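Local coordinates for protein TCR beta chain (Gallus gallus, PDB 6LIR) that pairs with the TCR alpha chain to form the chicken alpha-beta T-cell receptor, which probably recognises antigen presented by MHC molecules, at residues Leu42-Tyr47 with Glu52-Ile57; Ala189-Trp192 with Leu196-Phe199; Gly104-Val109 with Pro148-Leu153. One frame throughout, in Å; residues are numbered along the deposited sequence.

Contact 1 (Leu42-Tyr47 with Glu52-Ile57); sequences LIYSSY and ENKGDI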
loop_
_atom_site.group_PDB
_atom_site.type_symbol
_atom_site.label_atom_id
_atom_site.label_comp_id
_atom_site.label_asym_id
_atom_site.label_seq_id
_atom_site.Cartn_x
_atom_site.Cartn_y
_atom_site.Cartn_z
ATOM N N LEU B 42 0.713 1.754 20.221
ATOM C CA LEU B 42 0.681 3.128 20.709
ATOM C C LEU B 42 2.036 3.552 21.265
ATOM O O LEU B 42 2.545 2.953 22.218
ATOM C CB LEU B 42 -0.406 3.301 21.763
ATOM C CG LEU B 42 -0.646 4.779 22.083
ATOM C CD1 LEU B 42 -1.622 5.390 21.094
ATOM C CD2 LEU B 42 -1.144 4.954 23.508
ATOM N N ILE B 43 2.613 4.589 20.665
ATOM C CA ILE B 43 3.858 5.185 21.145
ATOM C C ILE B 43 3.586 6.234 22.210
ATOM O O ILE B 43 4.160 6.198 23.301
ATOM C CB ILE B 43 4.642 5.793 19.966
ATOM C CG1 ILE B 43 4.783 4.784 18.826
ATOM C CG2 ILE B 43 6.008 6.283 20.430
ATOM C CD1 ILE B 43 5.400 5.383 17.585
ATOM N N TYR B 44 2.708 7.182 21.897
ATOM C CA TYR B 44 2.378 8.292 22.776
ATOM C C TYR B 44 0.979 8.752 22.409
ATOM O O TYR B 44 0.600 8.722 21.236
ATOM C CB TYR B 44 3.362 9.456 22.602
ATOM C CG TYR B 44 4.354 9.659 23.725
ATOM C CD1 TYR B 44 3.991 10.329 24.888
ATOM C CD2 TYR B 44 5.660 9.205 23.612
ATOM C CE1 TYR B 44 4.902 10.527 25.914
ATOM C CE2 TYR B 44 6.577 9.397 24.631
ATOM C CZ TYR B 44 6.193 10.059 25.779
ATOM O OH TYR B 44 7.103 10.251 26.794
ATOM N N SER B 45 0.218 9.176 23.411
ATOM C CA SER B 45 -1.111 9.724 23.190
ATOM C C SER B 45 -1.238 11.035 23.951
ATOM O O SER B 45 -0.356 11.420 24.722
ATOM C CB SER B 45 -2.206 8.742 23.625
ATOM O OG SER B 45 -2.246 8.617 25.039
ATOM N N SER B 46 -2.370 11.706 23.750
ATOM C CA SER B 46 -2.615 12.999 24.369
ATOM C C SER B 46 -4.114 13.182 24.520
ATOM O O SER B 46 -4.854 13.061 23.538
ATOM C CB SER B 46 -2.028 14.137 23.521
ATOM O OG SER B 46 -2.465 15.403 23.990
ATOM N N TYR B 47 -4.559 13.489 25.735
ATOM C CA TYR B 47 -5.975 13.714 25.983
ATOM C C TYR B 47 -6.368 15.173 25.819
ATOM O O TYR B 47 -7.558 15.493 25.907
ATOM C CB TYR B 47 -6.361 13.239 27.395
ATOM C CG TYR B 47 -6.076 11.777 27.687
ATOM C CD1 TYR B 47 -6.134 10.816 26.683
ATOM C CD2 TYR B 47 -5.764 11.355 28.976
ATOM C CE1 TYR B 47 -5.878 9.477 26.955
ATOM C CE2 TYR B 47 -5.507 10.022 29.257
ATOM C CZ TYR B 47 -5.565 9.088 28.240
ATOM O OH TYR B 47 -5.310 7.761 28.511
ATOM N N GLU B 52 0.338 14.618 27.800
ATOM C CA GLU B 52 0.896 13.484 27.077
ATOM C C GLU B 52 0.837 12.231 27.941
ATOM O O GLU B 52 0.890 12.303 29.172
ATOM C CB GLU B 52 2.341 13.754 26.638
ATOM C CG GLU B 52 2.491 14.940 25.689
ATOM C CD GLU B 52 2.716 16.254 26.419
ATOM O OE1 GLU B 52 3.283 16.229 27.533
ATOM O OE2 GLU B 52 2.325 17.311 25.878
ATOM N N ASN B 53 0.731 11.078 27.280
ATOM C CA ASN B 53 0.760 9.785 27.951
ATOM C C ASN B 53 1.708 8.857 27.213
ATOM O O ASN B 53 1.565 8.655 26.002
ATOM C CB ASN B 53 -0.633 9.146 28.009
ATOM C CG ASN B 53 -1.655 10.029 28.686
ATOM O OD1 ASN B 53 -1.601 10.247 29.895
ATOM N ND2 ASN B 53 -2.605 10.535 27.909
ATOM N N LYS B 54 2.658 8.278 27.941
ATOM C CA LYS B 54 3.545 7.289 27.347
ATOM C C LYS B 54 2.761 6.035 26.986
ATOM O O LYS B 54 1.821 5.649 27.686
ATOM C CB LYS B 54 4.677 6.931 28.308
ATOM C CG LYS B 54 5.543 8.098 28.751
ATOM C CD LYS B 54 6.554 7.639 29.797
ATOM C CE LYS B 54 7.321 8.809 30.400
ATOM N NZ LYS B 54 8.270 8.353 31.457
ATOM N N GLY B 55 3.150 5.397 25.886
ATOM C CA GLY B 55 2.625 4.099 25.516
ATOM C C GLY B 55 3.502 2.982 26.043
ATOM O O GLY B 55 4.347 3.182 26.919
ATOM N N ASP B 56 3.316 1.786 25.480
ATOM C CA ASP B 56 4.137 0.648 25.888
ATOM C C ASP B 56 5.547 0.729 25.322
ATOM O O ASP B 56 6.483 0.197 25.926
ATOM C CB ASP B 56 3.494 -0.675 25.474
ATOM C CG ASP B 56 2.724 -1.321 26.605
ATOM O OD1 ASP B 56 3.220 -1.289 27.752
ATOM O OD2 ASP B 56 1.613 -1.833 26.353
ATOM N N ILE B 57 5.714 1.376 24.171
ATOM C CA ILE B 57 6.961 1.324 23.417
ATOM C C ILE B 57 7.562 2.720 23.358
ATOM O O ILE B 57 8.264 3.070 22.402
ATOM C CB ILE B 57 6.740 0.758 22.003
ATOM C CG1 ILE B 57 5.681 1.572 21.260
ATOM C CG2 ILE B 57 6.332 -0.704 22.073
ATOM C CD1 ILE B 57 5.633 1.286 19.778
#

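Contact 2 (Ala189-Trp192 with Leu196-Phe199); sequences AQEW and LNRF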
loop_
_atom_site.group_PDB
_atom_site.type_symbol
_atom_site.label_atom_id
_atom_site.label_comp_id
_atom_site.label_asym_id
_atom_site.label_seq_id
_atom_site.Cartn_x
_atom_site.Cartn_y
_atom_site.Cartn_z
ATOM N N ALA B 189 -6.805 1.203 -25.831
ATOM C CA ALA B 189 -6.111 1.665 -27.031
ATOM C C ALA B 189 -6.571 3.059 -27.457
ATOM O O ALA B 189 -5.750 3.889 -27.866
ATOM C CB ALA B 189 -6.308 0.659 -28.165
ATOM N N GLN B 190 -7.877 3.340 -27.352
ATOM C CA GLN B 190 -8.404 4.664 -27.695
ATOM C C GLN B 190 -7.738 5.764 -26.872
ATOM O O GLN B 190 -7.423 6.841 -27.395
ATOM C CB GLN B 190 -9.928 4.710 -27.545
ATOM C CG GLN B 190 -10.531 3.936 -26.391
ATOM C CD GLN B 190 -10.776 2.481 -26.754
ATOM O OE1 GLN B 190 -9.860 1.659 -26.702
ATOM N NE2 GLN B 190 -12.004 2.162 -27.155
ATOM N N GLU B 191 -7.505 5.511 -25.580
ATOM C CA GLU B 191 -6.884 6.534 -24.745
ATOM C C GLU B 191 -5.401 6.661 -25.060
ATOM O O GLU B 191 -4.838 7.754 -24.949
ATOM C CB GLU B 191 -7.092 6.213 -23.262
ATOM C CG GLU B 191 -6.549 7.301 -22.339
ATOM C CD GLU B 191 -6.831 7.076 -20.853
ATOM O OE1 GLU B 191 -7.352 6.005 -20.476
ATOM O OE2 GLU B 191 -6.522 7.989 -20.052
ATOM N N TRP B 192 -4.760 5.567 -25.475
ATOM C CA TRP B 192 -3.341 5.631 -25.810
ATOM C C TRP B 192 -3.114 6.367 -27.126
ATOM O O TRP B 192 -2.121 7.087 -27.275
ATOM C CB TRP B 192 -2.735 4.230 -25.883
ATOM C CG TRP B 192 -1.374 4.233 -26.521
ATOM C CD1 TRP B 192 -1.027 3.688 -27.725
ATOM C CD2 TRP B 192 -0.183 4.837 -25.997
ATOM N NE1 TRP B 192 0.307 3.905 -27.976
ATOM C CE2 TRP B 192 0.848 4.607 -26.933
ATOM C CE3 TRP B 192 0.112 5.540 -24.826
ATOM C CZ2 TRP B 192 2.152 5.060 -26.733
ATOM C CZ3 TRP B 192 1.410 5.991 -24.630
ATOM C CH2 TRP B 192 2.413 5.748 -25.577
ATOM N N LEU B 196 -2.088 14.091 -27.575
ATOM C CA LEU B 196 -2.238 15.135 -26.571
ATOM C C LEU B 196 -2.250 14.593 -25.149
ATOM O O LEU B 196 -2.029 15.362 -24.205
ATOM C CB LEU B 196 -3.516 15.934 -26.832
ATOM C CG LEU B 196 -3.552 16.568 -28.223
ATOM C CD1 LEU B 196 -4.929 17.137 -28.521
ATOM C CD2 LEU B 196 -2.472 17.634 -28.355
ATOM N N ASN B 197 -2.511 13.298 -24.973
ATOM C CA ASN B 197 -2.600 12.733 -23.633
ATOM C C ASN B 197 -1.212 12.632 -23.012
ATOM O O ASN B 197 -0.295 12.026 -23.578
ATOM C CB ASN B 197 -3.272 11.363 -23.681
ATOM C CG ASN B 197 -4.785 11.462 -23.714
ATOM O OD1 ASN B 197 -5.353 12.531 -23.480
ATOM N ND2 ASN B 197 -5.446 10.348 -24.005
ATOM N N ARG B 198 -1.063 13.234 -21.843
ATOM C CA ARG B 198 0.208 13.300 -21.137
ATOM C C ARG B 198 0.178 12.287 -19.998
ATOM O O ARG B 198 -0.561 12.461 -19.024
ATOM C CB ARG B 198 0.470 14.715 -20.629
ATOM C CG ARG B 198 1.592 14.834 -19.617
ATOM C CD ARG B 198 2.138 16.253 -19.616
ATOM N NE ARG B 198 1.418 17.109 -18.680
ATOM C CZ ARG B 198 0.335 17.814 -18.995
ATOM N NH1 ARG B 198 -0.257 18.563 -18.074
ATOM N NH2 ARG B 198 -0.154 17.776 -20.229
ATOM N N PHE B 199 0.989 11.236 -20.111
ATOM C CA PHE B 199 1.021 10.167 -19.121
ATOM C C PHE B 199 2.278 10.354 -18.280
ATOM O O PHE B 199 3.398 10.221 -18.780
ATOM C CB PHE B 199 1.000 8.793 -19.787
ATOM C CG PHE B 199 -0.211 8.555 -20.638
ATOM C CD1 PHE B 199 -1.422 8.191 -20.067
ATOM C CD2 PHE B 199 -0.139 8.705 -22.011
ATOM C CE1 PHE B 199 -2.539 7.978 -20.861
ATOM C CE2 PHE B 199 -1.244 8.495 -22.805
ATOM C CZ PHE B 199 -2.446 8.131 -22.233
#

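Contact 3 (Gly104-Val109 with Pro148-Leu153); sequences GTRLTV and PDHLNL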
loop_
_atom_site.group_PDB
_atom_site.type_symbol
_atom_site.label_atom_id
_atom_site.label_comp_id
_atom_site.label_asym_id
_atom_site.label_seq_id
_atom_site.Cartn_x
_atom_site.Cartn_y
_atom_site.Cartn_z
ATOM N N GLY B 104 0.167 8.336 7.177
ATOM C CA GLY B 104 1.340 7.641 7.663
ATOM C C GLY B 104 2.663 8.188 7.177
ATOM O O GLY B 104 2.784 8.677 6.050
ATOM N N THR B 105 3.664 8.115 8.045
ATOM C CA THR B 105 5.001 8.613 7.765
ATOM C C THR B 105 5.934 7.415 7.734
ATOM O O THR B 105 6.052 6.694 8.730
ATOM C CB THR B 105 5.469 9.598 8.840
ATOM O OG1 THR B 105 4.591 10.730 8.889
ATOM C CG2 THR B 105 6.890 10.066 8.545
ATOM N N ARG B 106 6.602 7.207 6.606
ATOM C CA ARG B 106 7.590 6.147 6.521
ATOM C C ARG B 106 8.938 6.727 6.914
ATOM O O ARG B 106 9.470 7.608 6.229
ATOM C CB ARG B 106 7.671 5.528 5.131
ATOM C CG ARG B 106 8.859 4.581 5.015
ATOM C CD ARG B 106 8.507 3.174 5.474
ATOM N NE ARG B 106 9.359 2.160 4.856
ATOM C CZ ARG B 106 10.313 1.492 5.498
ATOM N NH1 ARG B 106 10.546 1.730 6.785
ATOM N NH2 ARG B 106 11.038 0.585 4.854
ATOM N N LEU B 107 9.476 6.236 8.020
ATOM C CA LEU B 107 10.728 6.713 8.574
ATOM C C LEU B 107 11.756 5.602 8.451
ATOM O O LEU B 107 11.485 4.453 8.820
ATOM C CB LEU B 107 10.545 7.120 10.038
ATOM C CG LEU B 107 11.633 7.934 10.737
ATOM C CD1 LEU B 107 11.002 8.965 11.655
ATOM C CD2 LEU B 107 12.552 7.023 11.525
ATOM N N THR B 108 12.924 5.942 7.925
ATOM C CA THR B 108 14.035 5.009 7.812
ATOM C C THR B 108 15.242 5.630 8.497
ATOM O O THR B 108 15.592 6.781 8.217
ATOM C CB THR B 108 14.358 4.691 6.345
ATOM O OG1 THR B 108 13.143 4.454 5.622
ATOM C CG2 THR B 108 15.242 3.457 6.244
ATOM N N VAL B 109 15.870 4.878 9.392
ATOM C CA VAL B 109 17.072 5.332 10.076
ATOM C C VAL B 109 18.260 4.641 9.429
ATOM O O VAL B 109 18.352 3.406 9.430
ATOM C CB VAL B 109 17.014 5.038 11.580
ATOM C CG1 VAL B 109 18.349 5.376 12.231
ATOM C CG2 VAL B 109 15.891 5.824 12.227
ATOM N N PRO B 148 17.175 4.504 0.480
ATOM C CA PRO B 148 16.758 3.178 0.947
ATOM C C PRO B 148 15.518 2.622 0.250
ATOM O O PRO B 148 15.072 3.169 -0.757
ATOM C CB PRO B 148 16.478 3.404 2.438
ATOM C CG PRO B 148 16.314 4.888 2.611
ATOM C CD PRO B 148 16.611 5.576 1.314
ATOM N N ASP B 149 14.981 1.529 0.802
ATOM C CA ASP B 149 13.962 0.747 0.110
ATOM C C ASP B 149 12.649 1.487 -0.102
ATOM O O ASP B 149 11.869 1.082 -0.972
ATOM C CB ASP B 149 13.683 -0.537 0.891
ATOM C CG ASP B 149 13.048 -0.268 2.239
ATOM O OD1 ASP B 149 13.369 0.773 2.848
ATOM O OD2 ASP B 149 12.227 -1.096 2.689
ATOM N N HIS B 150 12.373 2.548 0.649
ATOM C CA HIS B 150 11.070 3.194 0.563
ATOM C C HIS B 150 11.058 4.319 -0.460
ATOM O O HIS B 150 11.930 5.194 -0.452
ATOM C CB HIS B 150 10.588 3.731 1.905
ATOM C CG HIS B 150 9.115 3.993 1.922
ATOM N ND1 HIS B 150 8.578 5.246 1.716
ATOM C CD2 HIS B 150 8.063 3.155 2.085
ATOM C CE1 HIS B 150 7.260 5.173 1.770
ATOM N NE2 HIS B 150 6.922 3.916 1.997
ATOM N N LEU B 151 10.041 4.301 -1.314
ATOM C CA LEU B 151 9.849 5.287 -2.361
ATOM C C LEU B 151 8.403 5.184 -2.818
ATOM O O LEU B 151 7.814 4.102 -2.794
ATOM C CB LEU B 151 10.823 5.040 -3.518
ATOM C CG LEU B 151 10.741 5.854 -4.804
ATOM C CD1 LEU B 151 12.143 6.025 -5.335
ATOM C CD2 LEU B 151 9.862 5.160 -5.837
ATOM N N ASN B 152 7.827 6.315 -3.214
ATOM C CA ASN B 152 6.453 6.343 -3.689
ATOM C C ASN B 152 6.432 6.634 -5.181
ATOM O O ASN B 152 7.145 7.521 -5.661
ATOM C CB ASN B 152 5.634 7.403 -2.949
ATOM C CG ASN B 152 5.125 6.914 -1.612
ATOM O OD1 ASN B 152 5.352 7.549 -0.581
ATOM N ND2 ASN B 152 4.432 5.780 -1.618
ATOM N N LEU B 153 5.596 5.891 -5.904
ATOM C CA LEU B 153 5.433 6.044 -7.345
ATOM C C LEU B 153 3.956 6.263 -7.637
ATOM O O LEU B 153 3.123 5.433 -7.259
ATOM C CB LEU B 153 5.956 4.800 -8.071
ATOM C CG LEU B 153 6.594 4.904 -9.454
ATOM C CD1 LEU B 153 7.761 5.869 -9.453
ATOM C CD2 LEU B 153 7.044 3.523 -9.913
#

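Contact 1 (Leu42-Tyr47 with Glu52-Ile57)
Asn53 reaches across to Ser45 and Tyr47, its CB and ND2 doing most of the touching. Its CB lies 3.4 Å from Ser45 OG. With chi1 at -57°, CG stands beside the backbone N and carries the amide over the Tyr47 ring, the two planes 45° apart. ND2 then sits 3.1 Å above the ring plane, over its centre, and also gives a weak hydrogen bond to Ser45 OG; OD1 turns to Gln51 NE2. An amide suits this place because it can serve a hydroxyl, an aromatic face and a second amide together.

Main-chain bonds join the two strands. Ser45 and Asn53 form an antiparallel hydrogen-bonded pair, Ser45 N to Asn53 O at 3.0 Å and Asn53 N to Ser45 O at 2.8 Å. The next bond runs from Gly55 N to Ile43 O at 2.9 Å. Gly55, lacking a side chain, lets its CA come within 3.5 Å of Leu42 O.

On the sheet face of Tyr44 and Lys54, Lys54 CA lies over the phenol ring in a CH-pi contact, and the Lys54 aliphatic chain runs alongside to Tyr44 OH. Ile43 CG1 meets Ile57 CD1 at 3.7 Å. On its other edge strand 40-46 pairs with strand 28-34, where Ile43 and Tyr44 both face Trp31 in a classic beta bulge. Segments 42-47 and 52-57 form the C'-C'' hairpin of an immunoglobulin V domain, whose turn forms CDR2.

Contact 2 (Ala189-Trp192 with Leu196-Phe199)
In this C1-set immunoglobulin domain, the short helix 189-192 lies in the crossover from strand E to strand F, and its residues Glu191 and Trp192 meet Asn197 and Phe199 where strand F begins. One hydrogen bond spans the contact: Asn197 ND2 donates to Glu191 O at 2.8 Å. The donor approaches in the carbonyl plane, on a lone pair, and the acceptor lies only 7° out of the amide plane, so both groups are well oriented. Asparagine fits because its other end is used too, OD1 accepting from Asn158 ND2; the amide thereby links the helical turn to the loop after strand 152-157.

The Glu191 side chain runs nearly straight, its chi1 of -176° placing CG opposite the backbone N. On the way CG passes 3.6 Å from Asn197 ND2, and the carboxylate, turned nearly perpendicular to the amide, forms its salt bridge through OE2 with Arg162 NH2.

Phe199 packs against the same turn. Glu191 O lies in the plane of its ring, 3.6 Å from CZ, so the polarised C-H edge rather than the pi face meets the oxygen. Trp192 packs obliquely against Phe199, Trp192 CE3 to Phe199 CE2 at 3.8 Å, the planes inclined at 33°. Large rings are apt here, since both reach between the two sheets, touching Leu139 and Ile187 on one and Ile218 on the other. Helical E-F turn, the Asn197 amide bonded to it and the aromatic pair together close one end of the constant-domain beta-sandwich.

Contact 3 (Gly104-Val109 with Pro148-Leu153)
Arg106 and Asp149 make the ionic link of this contact, which joins the last strand of the variable domain to the loop between strands B and C of the constant domain. The single Arg106 NH2 lies close to both carboxylate oxygens, 3.0 Å from Asp149 OD2 and 3.1 Å from Asp149 OD1. As a hydrogen bond the approach to OD2 is weak, bent to 120° at the hydrogen, and the guanidinium and carboxylate planes are almost perpendicular, so the attraction is probably mainly electrostatic. Aspartate's short arm reaches back because its chi1 of 66° sets CG between the backbone N and the carbonyl carbon.

Aromatic packing supplies the second component. The arginine's methylenes lie over one face of the His150 imidazole, with Arg106 CG above the ring centre; the pair fits a CH-pi contact, although the modelled separation is too short to be trusted in detail. The bend at chi2 (87°) turns the chain beyond CG across the CD2 side of the imidazole and on to Asp149, the guanidinium plane steeply inclined to the ring. His150 also touches Ile7 of strand 7-11.

Apolar contact completes the set. Thr108 CG2 meets Pro148 CB at 4.0 Å, the two side chains passing antiparallel to one another. Pro148 follows a cis peptide bond, and its rigid ring offers the threonine methyl a compact surface.

Arginine suits its place by joining a long aliphatic arm to a charged end. The contact buries His150 ND1 without any modelled partner, and the neighbouring guanidinium would probably disfavour protonation of the imidazole. The chemistry implies a small, mixed interface that couples the two domains through side chains.

From the N terminus, contact 1 comes first: 42-47 and 52-57 close a four-residue loop at one edge of the variable domain. Contact 3 spans a longer excursion, 38 residues between 104-109 and 148-153, passing from the variable into the constant domain and back to the junction. Contact 2 follows, 189-192 and 196-199 closing a three-residue loop. The three lie in series; none encloses or crosses another. Contacts 1 and 3 reach the same variable-domain sheet, and contacts 3 and 2 lie on neighbouring strands of a constant-domain sheet. Contacts 1 and 2 have centres about 49 Å apart, with contact 3 joining their domains.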